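Local coordinates for PrimPol AEP domain (PP-N190) (Cyanophage S-2L, PDB 6ZP9), which probably serves as the nucleotide-polymerising part of a phage primase-polymerase, in a phage whose DNA carries 2-aminoadenine in place of adenine, at residues D17-H22 with M162-C167; R36-R41 with N67-V72; C107-P112 with A147-D152; Y126-S131 with G183-P188. One frame throughout, in Å; residues are numbered along the deposited sequence.

Overall arrangement
Contact 1 is the most buried of the four. It sets helix 16-25 against the turn that follows strand 161-163. Contact 2 lies in the same four-stranded antiparallel sheet, where strand 67-71 is the neighbour of strand 161-163, and Arg163 NE makes a weak hydrogen bond to Tyr69 OH. Contacts 3 and 4 belong to the other half, around the second antiparallel sheet; Arg111 O and Pro110 O of contact 3 accept bonds from Tyr186 OH and Trp127 NE1 of contact 4. Contact 2 is held by backbone bonds, contact 3 by packing without any hydrogen bond. Contacts 1 and 4 each add a histidine, buried in contact 1 and exposed in contact 4, which also holds a calcium ion.

Contact 1 (D17-H22 with M162-C167); sequences DQILLH and MRLAGC
His22 on helix 16-25 meets the backbone of Ala165, in the type II beta turn Leu164-Cys167 that follows an edge strand of an antiparallel sheet. Ala165 N donates to His22 ND1 at 3.0 Å, and the bond is nearly straight at 171°. The donor is tilted only slightly from the ring plane. His22 ND1 is the acceptor in this bond. CG of His22 is anti to the backbone N (chi1 -159°), on the side of the turn. The ring's CE1 meets Arg163 O in the ring plane at 3.1 Å. Leu164 CD1 comes to His22 ND1 obliquely.

Next to the ring, Ala165 CB sits 3.7 Å from Gln18 O. Ile19 crosses Leu164 obliquely, with its CD1 3.9 Å from Leu164 CD2. The same methyl also reaches Cys167 SG. Gly166 has the positive phi of the turn, 85°, and packs its CA against Gln18 CB at 3.5 Å.

Further out, Gln18 OE1 accepts a hydrogen bond from Ile178 N, on an outer strand of the second sheet. The helix thus touches both sheets of the domain. Ile178 also packs on His22 and Ala165. Ile19 CG1 lies against the carbonyl oxygen of Ala165, 3.2 Å from Ala165 O.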
loop_
_atom_site.group_PDB
_atom_site.type_symbol
_atom_site.label_atom_id
_atom_site.label_comp_id
_atom_site.label_asym_id
_atom_site.label_seq_id
_atom_site.Cartn_x
_atom_site.Cartn_y
_atom_site.Cartn_z
ATOM N N ASP A 17 -9.087 1.646 -13.896
ATOM C CA ASP A 17 -8.342 2.901 -13.915
ATOM C C ASP A 17 -7.672 3.154 -12.575
ATOM O O ASP A 17 -6.542 3.652 -12.522
ATOM C CB ASP A 17 -9.265 4.066 -14.275
ATOM C CG ASP A 17 -9.767 3.996 -15.719
ATOM O OD1 ASP A 17 -8.953 3.712 -16.626
ATOM O OD2 ASP A 17 -10.977 4.221 -15.940
ATOM N N GLN A 18 -8.347 2.811 -11.481
ATOM C CA GLN A 18 -7.746 3.006 -10.171
ATOM C C GLN A 18 -6.606 2.018 -9.936
ATOM O O GLN A 18 -5.579 2.378 -9.348
ATOM C CB GLN A 18 -8.825 2.887 -9.102
ATOM C CG GLN A 18 -9.642 4.157 -8.974
ATOM C CD GLN A 18 -8.899 5.247 -8.212
ATOM O OE1 GLN A 18 -8.541 5.066 -7.050
ATOM N NE2 GLN A 18 -8.662 6.382 -8.865
ATOM N N ILE A 19 -6.762 0.772 -10.391
ATOM C CA ILE A 19 -5.672 -0.195 -10.267
ATOM C C ILE A 19 -4.425 0.310 -10.989
ATOM O O ILE A 19 -3.319 0.323 -10.427
ATOM C CB ILE A 19 -6.101 -1.571 -10.804
ATOM C CG1 ILE A 19 -7.131 -2.209 -9.871
ATOM C CG2 ILE A 19 -4.877 -2.483 -10.968
ATOM C CD1 ILE A 19 -7.511 -3.630 -10.274
ATOM N N LEU A 20 -4.578 0.728 -12.249
ATOM C CA LEU A 20 -3.415 1.191 -13.001
ATOM C C LEU A 20 -2.832 2.460 -12.393
ATOM O O LEU A 20 -1.609 2.646 -12.397
ATOM C CB LEU A 20 -3.787 1.409 -14.467
ATOM C CG LEU A 20 -4.050 0.085 -15.194
ATOM C CD1 LEU A 20 -4.524 0.347 -16.605
ATOM C CD2 LEU A 20 -2.810 -0.814 -15.194
ATOM N N LEU A 21 -3.688 3.332 -11.840
ATOM C CA LEU A 21 -3.194 4.538 -11.179
ATOM C C LEU A 21 -2.371 4.192 -9.944
ATOM O O LEU A 21 -1.325 4.800 -9.702
ATOM C CB LEU A 21 -4.359 5.460 -10.809
ATOM C CG LEU A 21 -3.964 6.722 -10.036
ATOM C CD1 LEU A 21 -3.106 7.654 -10.872
ATOM C CD2 LEU A 21 -5.196 7.443 -9.508
ATOM N N HIS A 22 -2.834 3.227 -9.146
ATOM C CA HIS A 22 -2.061 2.764 -7.994
ATOM C C HIS A 22 -0.674 2.302 -8.421
ATOM O O HIS A 22 0.338 2.703 -7.830
ATOM C CB HIS A 22 -2.820 1.631 -7.292
ATOM C CG HIS A 22 -2.424 1.414 -5.864
ATOM N ND1 HIS A 22 -3.186 0.665 -4.989
ATOM C CD2 HIS A 22 -1.346 1.839 -5.156
ATOM C CE1 HIS A 22 -2.596 0.638 -3.803
ATOM N NE2 HIS A 22 -1.481 1.345 -3.877
ATOM N N MET A 162 -0.447 -4.243 0.511
ATOM C CA MET A 162 -1.330 -3.139 0.859
ATOM C C MET A 162 -2.575 -3.196 -0.011
ATOM O O MET A 162 -2.521 -3.627 -1.167
ATOM C CB MET A 162 -0.566 -1.816 0.692
ATOM C CG MET A 162 0.592 -1.560 1.646
ATOM S SD MET A 162 0.084 -1.287 3.333
ATOM C CE MET A 162 -0.336 0.403 3.065
ATOM N N ARG A 163 -3.693 -2.736 0.549
ATOM C CA ARG A 163 -4.967 -2.717 -0.166
ATOM C C ARG A 163 -4.816 -2.062 -1.530
ATOM O O ARG A 163 -4.200 -0.999 -1.660
ATOM C CB ARG A 163 -5.975 -1.939 0.612
ATOM C CG ARG A 163 -6.608 -2.702 1.747
ATOM C CD ARG A 163 -7.501 -3.857 1.331
ATOM N NE ARG A 163 -7.996 -4.507 2.511
ATOM C CZ ARG A 163 -9.210 -4.366 2.967
ATOM N NH1 ARG A 163 -9.545 -4.940 4.074
ATOM N NH2 ARG A 163 -10.066 -3.695 2.314
ATOM N N LEU A 164 -5.372 -2.699 -2.562
ATOM C CA LEU A 164 -5.278 -2.237 -3.940
ATOM C C LEU A 164 -6.440 -1.293 -4.271
ATOM O O LEU A 164 -7.605 -1.614 -4.005
ATOM C CB LEU A 164 -5.264 -3.456 -4.868
ATOM C CG LEU A 164 -5.269 -3.213 -6.370
ATOM C CD1 LEU A 164 -4.002 -2.467 -6.810
ATOM C CD2 LEU A 164 -5.445 -4.537 -7.134
ATOM N N ALA A 165 -6.119 -0.127 -4.840
ATOM C CA ALA A 165 -7.144 0.830 -5.256
ATOM C C ALA A 165 -8.026 0.225 -6.337
ATOM O O ALA A 165 -7.583 -0.598 -7.136
ATOM C CB ALA A 165 -6.507 2.118 -5.788
ATOM N N GLY A 166 -9.293 0.635 -6.350
ATOM C CA GLY A 166 -10.211 0.199 -7.380
ATOM C C GLY A 166 -10.892 -1.125 -7.136
ATOM O O GLY A 166 -11.664 -1.569 -8.002
ATOM N N CYS A 167 -10.633 -1.781 -6.001
ATOM C CA CYS A 167 -11.317 -3.022 -5.654
ATOM C C CYS A 167 -12.131 -2.824 -4.387
ATOM O O CYS A 167 -11.770 -2.003 -3.535
ATOM C CB CYS A 167 -10.338 -4.184 -5.436
ATOM S SG CYS A 167 -9.223 -4.447 -6.825
#

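Contact 2 (R36-R41 with N67-V72); sequences RAIWPR and NSYIVV
The Tyr69 ring carries Ile38 over one face and Arg36 O at its edge, near the ring plane. Ile38 CD1 lies 3.9 Å from the ring centroid and 27° off the normal, a CH-pi contact. The methyl is offset toward the rim and comes closest to Tyr69 CE1, at 3.5 Å. It also lies at the edge of the Arg36 guanidinium, in plane. Ile38 CG1 is anti to the carbonyl carbon (chi1 -52°), and the Ile38 and Tyr69 side chains cross at about a right angle. The amide of Asn67 lies on the same sheet face. Its ND2 is 3.8 Å from Pro40 CG, while its OD1 accepts from Gln170 N.

Beneath these groups, strands 34-38 and 67-71 run antiparallel in the centre of a four-stranded sheet. Arg36 with Tyr69 and Ile38 with Asn67 are hydrogen-bonded pairs; Ala37 with Ser68 is the non-hydrogen-bonded pair between them. Arg36 N to Tyr69 O is 2.9 Å and almost straight. The return bond, Tyr69 N to Arg36 O, is bent at 131°. At the other pair, Asn67 N gives to Ile38 O at 2.9 Å, and Ile38 N gives to Asn67 O. Ala37 CA adds a CA-H...O contact to Asn67 O at 3.3 Å.

Ala37 and Ser68 face the other way, toward helix 55-64. Four backbone bonds therefore fix the register, while the polar ends of Asn67 and Tyr69 bond beyond this pair, Tyr69 OH weakly to Arg163 NE.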
loop_
_atom_site.group_PDB
_atom_site.type_symbol
_atom_site.label_atom_id
_atom_site.label_comp_id
_atom_site.label_asym_id
_atom_site.label_seq_id
_atom_site.Cartn_x
_atom_site.Cartn_y
_atom_site.Cartn_z
ATOM N N ARG A 36 -2.258 -10.301 -4.145
ATOM C CA ARG A 36 -2.639 -11.203 -3.062
ATOM C C ARG A 36 -4.120 -11.007 -2.794
ATOM O O ARG A 36 -4.562 -9.888 -2.523
ATOM C CB ARG A 36 -1.820 -10.961 -1.784
ATOM C CG ARG A 36 -1.958 -12.104 -0.769
ATOM C CD ARG A 36 -0.925 -12.059 0.358
ATOM N NE ARG A 36 -1.449 -12.627 1.602
ATOM C CZ ARG A 36 -1.124 -13.817 2.104
ATOM N NH1 ARG A 36 -1.684 -14.226 3.236
ATOM N NH2 ARG A 36 -0.240 -14.592 1.488
ATOM N N ALA A 37 -4.892 -12.078 -2.907
ATOM C CA ALA A 37 -6.308 -12.055 -2.568
ATOM C C ALA A 37 -6.464 -12.724 -1.206
ATOM O O ALA A 37 -6.037 -13.870 -1.024
ATOM C CB ALA A 37 -7.135 -12.766 -3.642
ATOM N N ILE A 38 -7.042 -12.006 -0.248
ATOM C CA ILE A 38 -7.172 -12.489 1.123
ATOM C C ILE A 38 -8.650 -12.578 1.472
ATOM O O ILE A 38 -9.406 -11.629 1.231
ATOM C CB ILE A 38 -6.436 -11.582 2.126
ATOM C CG1 ILE A 38 -4.984 -11.373 1.679
ATOM C CG2 ILE A 38 -6.498 -12.187 3.526
ATOM C CD1 ILE A 38 -4.181 -10.537 2.636
ATOM N N TRP A 39 -9.056 -13.715 2.041
ATOM C CA TRP A 39 -10.455 -13.911 2.398
ATOM C C TRP A 39 -10.823 -13.051 3.610
ATOM O O TRP A 39 -10.065 -12.984 4.583
ATOM C CB TRP A 39 -10.710 -15.389 2.693
ATOM C CG TRP A 39 -12.153 -15.724 2.797
ATOM C CD1 TRP A 39 -12.838 -16.087 3.928
ATOM C CD2 TRP A 39 -13.107 -15.719 1.730
ATOM N NE1 TRP A 39 -14.166 -16.307 3.624
ATOM C CE2 TRP A 39 -14.353 -16.091 2.282
ATOM C CE3 TRP A 39 -13.029 -15.438 0.365
ATOM C CZ2 TRP A 39 -15.511 -16.184 1.511
ATOM C CZ3 TRP A 39 -14.183 -15.535 -0.401
ATOM C CH2 TRP A 39 -15.409 -15.909 0.176
ATOM N N PRO A 40 -11.975 -12.377 3.585
ATOM C CA PRO A 40 -12.270 -11.402 4.644
ATOM C C PRO A 40 -12.514 -12.012 6.012
ATOM O O PRO A 40 -12.354 -11.298 7.007
ATOM C CB PRO A 40 -13.532 -10.691 4.133
ATOM C CG PRO A 40 -13.552 -10.938 2.682
ATOM C CD PRO A 40 -12.942 -12.289 2.477
ATOM N N ARG A 41 -12.912 -13.278 6.110
ATOM C CA ARG A 41 -13.342 -13.854 7.383
ATOM C C ARG A 41 -12.312 -14.872 7.868
ATOM O O ARG A 41 -12.187 -15.969 7.310
ATOM C CB ARG A 41 -14.732 -14.465 7.250
ATOM C CG ARG A 41 -15.797 -13.387 7.163
ATOM C CD ARG A 41 -17.200 -13.944 7.280
ATOM N NE ARG A 41 -17.591 -14.750 6.121
ATOM C CZ ARG A 41 -17.852 -14.274 4.903
ATOM N NH1 ARG A 41 -17.751 -12.975 4.637
ATOM N NH2 ARG A 41 -18.213 -15.109 3.934
ATOM N N ASN A 67 -10.773 -9.889 -0.569
ATOM C CA ASN A 67 -10.213 -8.545 -0.593
ATOM C C ASN A 67 -8.913 -8.552 -1.404
ATOM O O ASN A 67 -8.269 -9.589 -1.588
ATOM C CB ASN A 67 -9.962 -8.024 0.824
ATOM C CG ASN A 67 -11.238 -7.549 1.519
ATOM O OD1 ASN A 67 -12.074 -6.872 0.925
ATOM N ND2 ASN A 67 -11.371 -7.879 2.797
ATOM N N SER A 68 -8.532 -7.373 -1.893
ATOM C CA SER A 68 -7.502 -7.241 -2.914
ATOM C C SER A 68 -6.321 -6.444 -2.382
ATOM O O SER A 68 -6.507 -5.355 -1.829
ATOM C CB SER A 68 -8.059 -6.548 -4.156
ATOM O OG SER A 68 -9.106 -7.306 -4.734
ATOM N N TYR A 69 -5.116 -6.971 -2.602
ATOM C CA TYR A 69 -3.870 -6.387 -2.122
ATOM C C TYR A 69 -2.791 -6.563 -3.183
ATOM O O TYR A 69 -2.833 -7.501 -3.989
ATOM C CB TYR A 69 -3.373 -7.061 -0.834
ATOM C CG TYR A 69 -4.351 -7.042 0.313
ATOM C CD1 TYR A 69 -5.389 -7.969 0.379
ATOM C CD2 TYR A 69 -4.243 -6.099 1.335
ATOM C CE1 TYR A 69 -6.299 -7.961 1.433
ATOM C CE2 TYR A 69 -5.147 -6.079 2.393
ATOM C CZ TYR A 69 -6.175 -7.019 2.438
ATOM O OH TYR A 69 -7.084 -7.029 3.480
ATOM N N ILE A 70 -1.785 -5.688 -3.143
ATOM C CA ILE A 70 -0.578 -5.891 -3.934
ATOM C C ILE A 70 0.645 -5.822 -3.034
ATOM O O ILE A 70 0.671 -5.087 -2.045
ATOM C CB ILE A 70 -0.433 -4.866 -5.081
ATOM C CG1 ILE A 70 -0.655 -3.433 -4.564
ATOM C CG2 ILE A 70 -1.372 -5.237 -6.237
ATOM C CD1 ILE A 70 -0.278 -2.362 -5.601
ATOM N N VAL A 71 1.668 -6.589 -3.392
ATOM C CA VAL A 71 2.977 -6.404 -2.785
ATOM C C VAL A 71 3.553 -5.090 -3.301
ATOM O O VAL A 71 3.708 -4.901 -4.514
ATOM C CB VAL A 71 3.900 -7.584 -3.111
ATOM C CG1 VAL A 71 5.248 -7.408 -2.408
ATOM C CG2 VAL A 71 3.242 -8.889 -2.722
ATOM N N VAL A 72 3.854 -4.167 -2.386
ATOM C CA VAL A 72 4.374 -2.866 -2.807
ATOM C C VAL A 72 5.802 -3.008 -3.330
ATOM O O VAL A 72 6.136 -2.511 -4.415
ATOM C CB VAL A 72 4.274 -1.844 -1.658
ATOM C CG1 VAL A 72 4.900 -0.509 -2.060
ATOM C CG2 VAL A 72 2.810 -1.638 -1.235
#

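Contact 3 (C107-P112 with A147-D152); sequences CGLPRP and ALAGFD
Leu109 overlaps Leu148 near the C-terminal end of helix 135-149. The two side chains slide past each other in opposite directions. Their CD2 methyls meet, with Leu109 CD2 3.6 Å from Leu148 CD2. The other branch of Leu109 turns to the next helix residue, and its CD1 is 3.9 Å from Ala149 CB. One leucine thus covers two consecutive residues of the helix.

Leu148 CG is anti to the backbone N (chi1 169°), and its two methyls both face the loop. While CD2 packs on Leu109, CD1 touches Cys107 O at 3.4 Å. Cys107 comes in beside them, with its SG 3.8 Å from Ala149 CA and 4.2 Å from Ala149 CB. Past the helix end, the Phe151 ring carries Ala149 CB over its centre, 3.5 Å above the plane. The small methyl of Ala149 is thus shared by Leu109, Cys107 and Phe151.

The helix ends at Ala149, and Gly150 is the first residue to leave helical angles, with a positive phi of 68°. The loop 107-112 leads into strand 114-117, so this packing joins the end of a helix to the approach to the second sheet. Leu145 and Trp127 also pack on Leu109, and Trp92 NE1 bonds to Ala149 O. No hydrogen bond crosses between the two segments, which implies that the fit of methyls, sulfur and one carbonyl oxygen holds them together.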
loop_
_atom_site.group_PDB
_atom_site.type_symbol
_atom_site.label_atom_id
_atom_site.label_comp_id
_atom_site.label_asym_id
_atom_site.label_seq_id
_atom_site.Cartn_x
_atom_site.Cartn_y
_atom_site.Cartn_z
ATOM N N CYS A 107 2.723 15.345 12.908
ATOM C CA CYS A 107 3.868 14.480 13.175
ATOM C C CYS A 107 5.188 15.054 12.696
ATOM O O CYS A 107 6.239 14.498 13.035
ATOM C CB CYS A 107 3.690 13.127 12.481
ATOM S SG CYS A 107 2.332 12.201 13.072
ATOM N N GLY A 108 5.166 16.100 11.879
ATOM C CA GLY A 108 6.381 16.554 11.243
ATOM C C GLY A 108 6.756 15.801 9.991
ATOM O O GLY A 108 7.896 15.922 9.529
ATOM N N LEU A 109 5.848 15.031 9.430
ATOM C CA LEU A 109 6.111 14.355 8.174
ATOM C C LEU A 109 5.899 15.309 7.003
ATOM O O LEU A 109 5.127 16.269 7.107
ATOM C CB LEU A 109 5.184 13.161 8.022
ATOM C CG LEU A 109 5.476 12.011 8.970
ATOM C CD1 LEU A 109 4.331 11.017 8.962
ATOM C CD2 LEU A 109 6.775 11.363 8.558
ATOM N N PRO A 110 6.568 15.074 5.879
ATOM C CA PRO A 110 6.237 15.811 4.657
ATOM C C PRO A 110 4.932 15.282 4.075
ATOM O O PRO A 110 4.449 14.210 4.441
ATOM C CB PRO A 110 7.427 15.525 3.736
ATOM C CG PRO A 110 7.910 14.197 4.171
ATOM C CD PRO A 110 7.660 14.108 5.660
ATOM N N ARG A 111 4.361 16.061 3.166
ATOM C CA ARG A 111 3.074 15.700 2.586
ATOM C C ARG A 111 3.197 14.390 1.812
ATOM O O ARG A 111 4.147 14.224 1.035
ATOM C CB ARG A 111 2.575 16.811 1.663
ATOM C CG ARG A 111 1.230 16.518 1.035
ATOM C CD ARG A 111 0.764 17.684 0.184
ATOM N NE ARG A 111 0.699 18.920 0.964
ATOM C CZ ARG A 111 -0.342 19.286 1.711
ATOM N NH1 ARG A 111 -1.425 18.513 1.803
ATOM N NH2 ARG A 111 -0.293 20.430 2.383
ATOM N N PRO A 112 2.286 13.438 2.002
ATOM C CA PRO A 112 2.377 12.181 1.249
ATOM C C PRO A 112 2.299 12.429 -0.255
ATOM O O PRO A 112 1.662 13.378 -0.723
ATOM C CB PRO A 112 1.165 11.383 1.751
ATOM C CG PRO A 112 0.882 11.954 3.119
ATOM C CD PRO A 112 1.192 13.419 2.992
ATOM N N ALA A 147 7.848 4.798 13.625
ATOM C CA ALA A 147 8.122 5.320 14.961
ATOM C C ALA A 147 7.640 6.760 15.105
ATOM O O ALA A 147 7.011 7.122 16.110
ATOM C CB ALA A 147 9.622 5.230 15.253
ATOM N N LEU A 148 7.930 7.595 14.105
ATOM C CA LEU A 148 7.641 9.018 14.207
ATOM C C LEU A 148 6.143 9.285 14.161
ATOM O O LEU A 148 5.637 10.154 14.880
ATOM C CB LEU A 148 8.351 9.773 13.083
ATOM C CG LEU A 148 7.936 11.236 12.909
ATOM C CD1 LEU A 148 8.269 12.019 14.158
ATOM C CD2 LEU A 148 8.574 11.864 11.685
ATOM N N ALA A 149 5.417 8.561 13.310
ATOM C CA ALA A 149 3.983 8.771 13.186
ATOM C C ALA A 149 3.182 7.997 14.224
ATOM O O ALA A 149 2.028 8.361 14.491
ATOM C CB ALA A 149 3.512 8.384 11.778
ATOM N N GLY A 150 3.764 6.964 14.829
ATOM C CA GLY A 150 2.963 6.028 15.598
ATOM C C GLY A 150 2.033 5.198 14.731
ATOM O O GLY A 150 0.896 4.906 15.139
ATOM N N PHE A 151 2.489 4.808 13.545
ATOM C CA PHE A 151 1.713 3.938 12.685
ATOM C C PHE A 151 1.614 2.527 13.278
ATOM O O PHE A 151 2.339 2.144 14.201
ATOM C CB PHE A 151 2.360 3.861 11.303
ATOM C CG PHE A 151 2.110 5.060 10.435
ATOM C CD1 PHE A 151 0.945 5.806 10.565
ATOM C CD2 PHE A 151 3.036 5.432 9.468
ATOM C CE1 PHE A 151 0.702 6.903 9.752
ATOM C CE2 PHE A 151 2.811 6.536 8.652
ATOM C CZ PHE A 151 1.637 7.269 8.787
ATOM N N ASP A 152 0.698 1.749 12.713
ATOM C CA ASP A 152 0.657 0.298 12.878
ATOM C C ASP A 152 2.018 -0.325 12.562
ATOM O O ASP A 152 2.500 -0.241 11.429
ATOM C CB ASP A 152 -0.432 -0.242 11.942
ATOM C CG ASP A 152 -0.621 -1.739 12.025
ATOM O OD1 ASP A 152 0.240 -2.461 12.578
ATOM O OD2 ASP A 152 -1.655 -2.197 11.494
#

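Contact 4 (Y126-S131 with G183-P188); sequences YWVFHS and GELYDP. With CA (calcium ion), chain C.
His130 CG sits between the backbone N and the carbonyl carbon (chi1 59°), and Asp187 CG is anti to its own backbone N. The two side chains lie side by side, pointing the same way, with ring and carboxylate planes 24° apart. His130 NE2 donates to Asp187 OD1 at 2.9 Å. The bond uses the anti lone pair of OD1 and lies near the ring plane. At the other ring nitrogen, His130 ND1 shares a 2.7 Å hydrogen bond with Ser131 OG. The ring is thus gripped at both nitrogens.

The backbones form a single bridge, Phe129 with Tyr186. Tyr186 N gives to Val128 O at 2.8 Å, and His130 N gives to Tyr186 O at 3.0 Å. The Trp127 edge turns to the Tyr186 face in an offset edge-to-face pair, with planes at 62° and Trp127 CD1 3.7 Å from Tyr186 CE2. Pro188 CD packs on Phe129 CD1, and Val128 CG1 meets Leu185 CD2.

Leu185 O binds the calcium ion at 2.3 Å. Four waters are also bound to it, one of them donating to Glu184 OE1. Asp187 OD2 accepts from Gln190 N, which makes Asp187 the N-cap of helix 188-194, beside strand 123-129.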
loop_
_atom_site.group_PDB
_atom_site.type_symbol
_atom_site.label_atom_id
_atom_site.label_comp_id
_atom_site.label_asym_id
_atom_site.label_seq_id
_atom_site.Cartn_x
_atom_site.Cartn_y
_atom_site.Cartn_z
ATOM N N TYR A 126 1.306 7.200 1.419
ATOM C CA TYR A 126 2.469 6.786 0.645
ATOM C C TYR A 126 3.404 7.958 0.356
ATOM O O TYR A 126 2.958 9.051 -0.007
ATOM C CB TYR A 126 2.057 6.188 -0.684
ATOM C CG TYR A 126 1.385 4.840 -0.648
ATOM C CD1 TYR A 126 0.021 4.729 -0.397
ATOM C CD2 TYR A 126 2.102 3.688 -0.934
ATOM C CE1 TYR A 126 -0.603 3.505 -0.418
ATOM C CE2 TYR A 126 1.491 2.462 -0.948
ATOM C CZ TYR A 126 0.142 2.373 -0.698
ATOM O OH TYR A 126 -0.470 1.143 -0.728
ATOM N N TRP A 127 4.704 7.710 0.467
ATOM C CA TRP A 127 5.734 8.654 0.050
ATOM C C TRP A 127 6.599 7.942 -0.988
ATOM O O TRP A 127 7.303 6.977 -0.661
ATOM C CB TRP A 127 6.566 9.131 1.244
ATOM C CG TRP A 127 5.823 9.976 2.258
ATOM C CD1 TRP A 127 5.848 11.345 2.374
ATOM C CD2 TRP A 127 4.982 9.504 3.317
ATOM N NE1 TRP A 127 5.062 11.747 3.431
ATOM C CE2 TRP A 127 4.525 10.640 4.030
ATOM C CE3 TRP A 127 4.564 8.234 3.731
ATOM C CZ2 TRP A 127 3.665 10.541 5.126
ATOM C CZ3 TRP A 127 3.705 8.141 4.829
ATOM C CH2 TRP A 127 3.270 9.289 5.512
ATOM N N VAL A 128 6.536 8.403 -2.242
ATOM C CA VAL A 128 7.174 7.720 -3.365
ATOM C C VAL A 128 8.517 8.371 -3.657
ATOM O O VAL A 128 8.626 9.603 -3.684
ATOM C CB VAL A 128 6.268 7.754 -4.608
ATOM C CG1 VAL A 128 6.935 7.019 -5.763
ATOM C CG2 VAL A 128 4.914 7.139 -4.275
ATOM N N PHE A 129 9.540 7.548 -3.883
ATOM C CA PHE A 129 10.877 8.046 -4.173
ATOM C C PHE A 129 11.112 8.150 -5.680
ATOM O O PHE A 129 10.423 7.519 -6.486
ATOM C CB PHE A 129 11.933 7.143 -3.537
ATOM C CG PHE A 129 11.817 7.044 -2.052
ATOM C CD1 PHE A 129 12.213 8.102 -1.244
ATOM C CD2 PHE A 129 11.305 5.899 -1.459
ATOM C CE1 PHE A 129 12.099 8.019 0.135
ATOM C CE2 PHE A 129 11.189 5.807 -0.086
ATOM C CZ PHE A 129 11.585 6.869 0.712
ATOM N N HIS A 130 12.110 8.961 -6.053
ATOM C CA HIS A 130 12.435 9.129 -7.466
ATOM C C HIS A 130 13.092 7.888 -8.068
ATOM O O HIS A 130 13.016 7.687 -9.287
ATOM C CB HIS A 130 13.318 10.375 -7.663
ATOM C CG HIS A 130 14.615 10.345 -6.910
ATOM N ND1 HIS A 130 15.628 9.453 -7.197
ATOM C CD2 HIS A 130 15.079 11.124 -5.901
ATOM C CE1 HIS A 130 16.651 9.668 -6.386
ATOM N NE2 HIS A 130 16.347 10.680 -5.593
ATOM N N SER A 131 13.700 7.039 -7.250
ATOM C CA SER A 131 14.371 5.826 -7.700
ATOM C C SER A 131 14.072 4.697 -6.728
ATOM O O SER A 131 13.732 4.948 -5.566
ATOM C CB SER A 131 15.891 6.033 -7.802
ATOM O OG SER A 131 16.204 7.199 -8.554
ATOM N N GLY A 183 1.914 14.146 -7.186
ATOM C CA GLY A 183 2.953 13.979 -8.165
ATOM C C GLY A 183 4.361 14.105 -7.626
ATOM O O GLY A 183 5.314 13.884 -8.388
ATOM N N GLU A 184 4.531 14.441 -6.347
ATOM C CA GLU A 184 5.867 14.707 -5.825
ATOM C C GLU A 184 6.628 13.415 -5.555
ATOM O O GLU A 184 6.051 12.404 -5.137
ATOM C CB GLU A 184 5.791 15.549 -4.553
ATOM C CG GLU A 184 5.170 16.941 -4.785
ATOM C CD GLU A 184 6.030 17.891 -5.634
ATOM O OE1 GLU A 184 7.249 17.665 -5.806
ATOM O OE2 GLU A 184 5.470 18.890 -6.129
ATOM N N LEU A 185 7.933 13.462 -5.809
ATOM C CA LEU A 185 8.841 12.343 -5.594
ATOM C C LEU A 185 9.892 12.767 -4.580
ATOM O O LEU A 185 10.415 13.883 -4.658
ATOM C CB LEU A 185 9.502 11.915 -6.901
ATOM C CG LEU A 185 8.545 11.391 -7.984
ATOM C CD1 LEU A 185 9.275 11.019 -9.263
ATOM C CD2 LEU A 185 7.754 10.217 -7.452
ATOM N N TYR A 186 10.191 11.887 -3.627
ATOM C CA TYR A 186 11.110 12.189 -2.540
ATOM C C TYR A 186 12.468 11.556 -2.799
ATOM O O TYR A 186 12.622 10.659 -3.631
ATOM C CB TYR A 186 10.548 11.711 -1.190
ATOM C CG TYR A 186 9.447 12.608 -0.700
ATOM C CD1 TYR A 186 9.734 13.753 0.022
ATOM C CD2 TYR A 186 8.121 12.346 -1.019
ATOM C CE1 TYR A 186 8.736 14.602 0.440
ATOM C CE2 TYR A 186 7.105 13.193 -0.605
ATOM C CZ TYR A 186 7.421 14.324 0.120
ATOM O OH TYR A 186 6.420 15.175 0.541
ATOM N N ASP A 187 13.456 12.049 -2.074
ATOM C CA ASP A 187 14.784 11.492 -2.125
ATOM C C ASP A 187 15.057 10.741 -0.838
ATOM O O ASP A 187 14.821 11.287 0.248
ATOM C CB ASP A 187 15.823 12.592 -2.320
ATOM C CG ASP A 187 17.235 12.074 -2.219
ATOM O OD1 ASP A 187 17.721 11.502 -3.217
ATOM O OD2 ASP A 187 17.848 12.227 -1.138
ATOM N N PRO A 188 15.528 9.496 -0.913
ATOM C CA PRO A 188 15.691 8.699 0.315
ATOM C C PRO A 188 16.706 9.270 1.291
ATOM O O PRO A 188 16.562 9.082 2.509
ATOM C CB PRO A 188 16.133 7.327 -0.213
ATOM C CG PRO A 188 16.569 7.566 -1.629
ATOM C CD PRO A 188 15.762 8.706 -2.129
HETATM CA CA CA C . 10.905 16.108 -5.197
HETATM O O HOH W 1 8.987 16.866 -3.572
HETATM O O HOH W 2 13.275 15.872 -4.973
HETATM O O HOH W 3 11.301 18.472 -5.566
HETATM O O HOH W 4 11.055 16.417 -2.671
#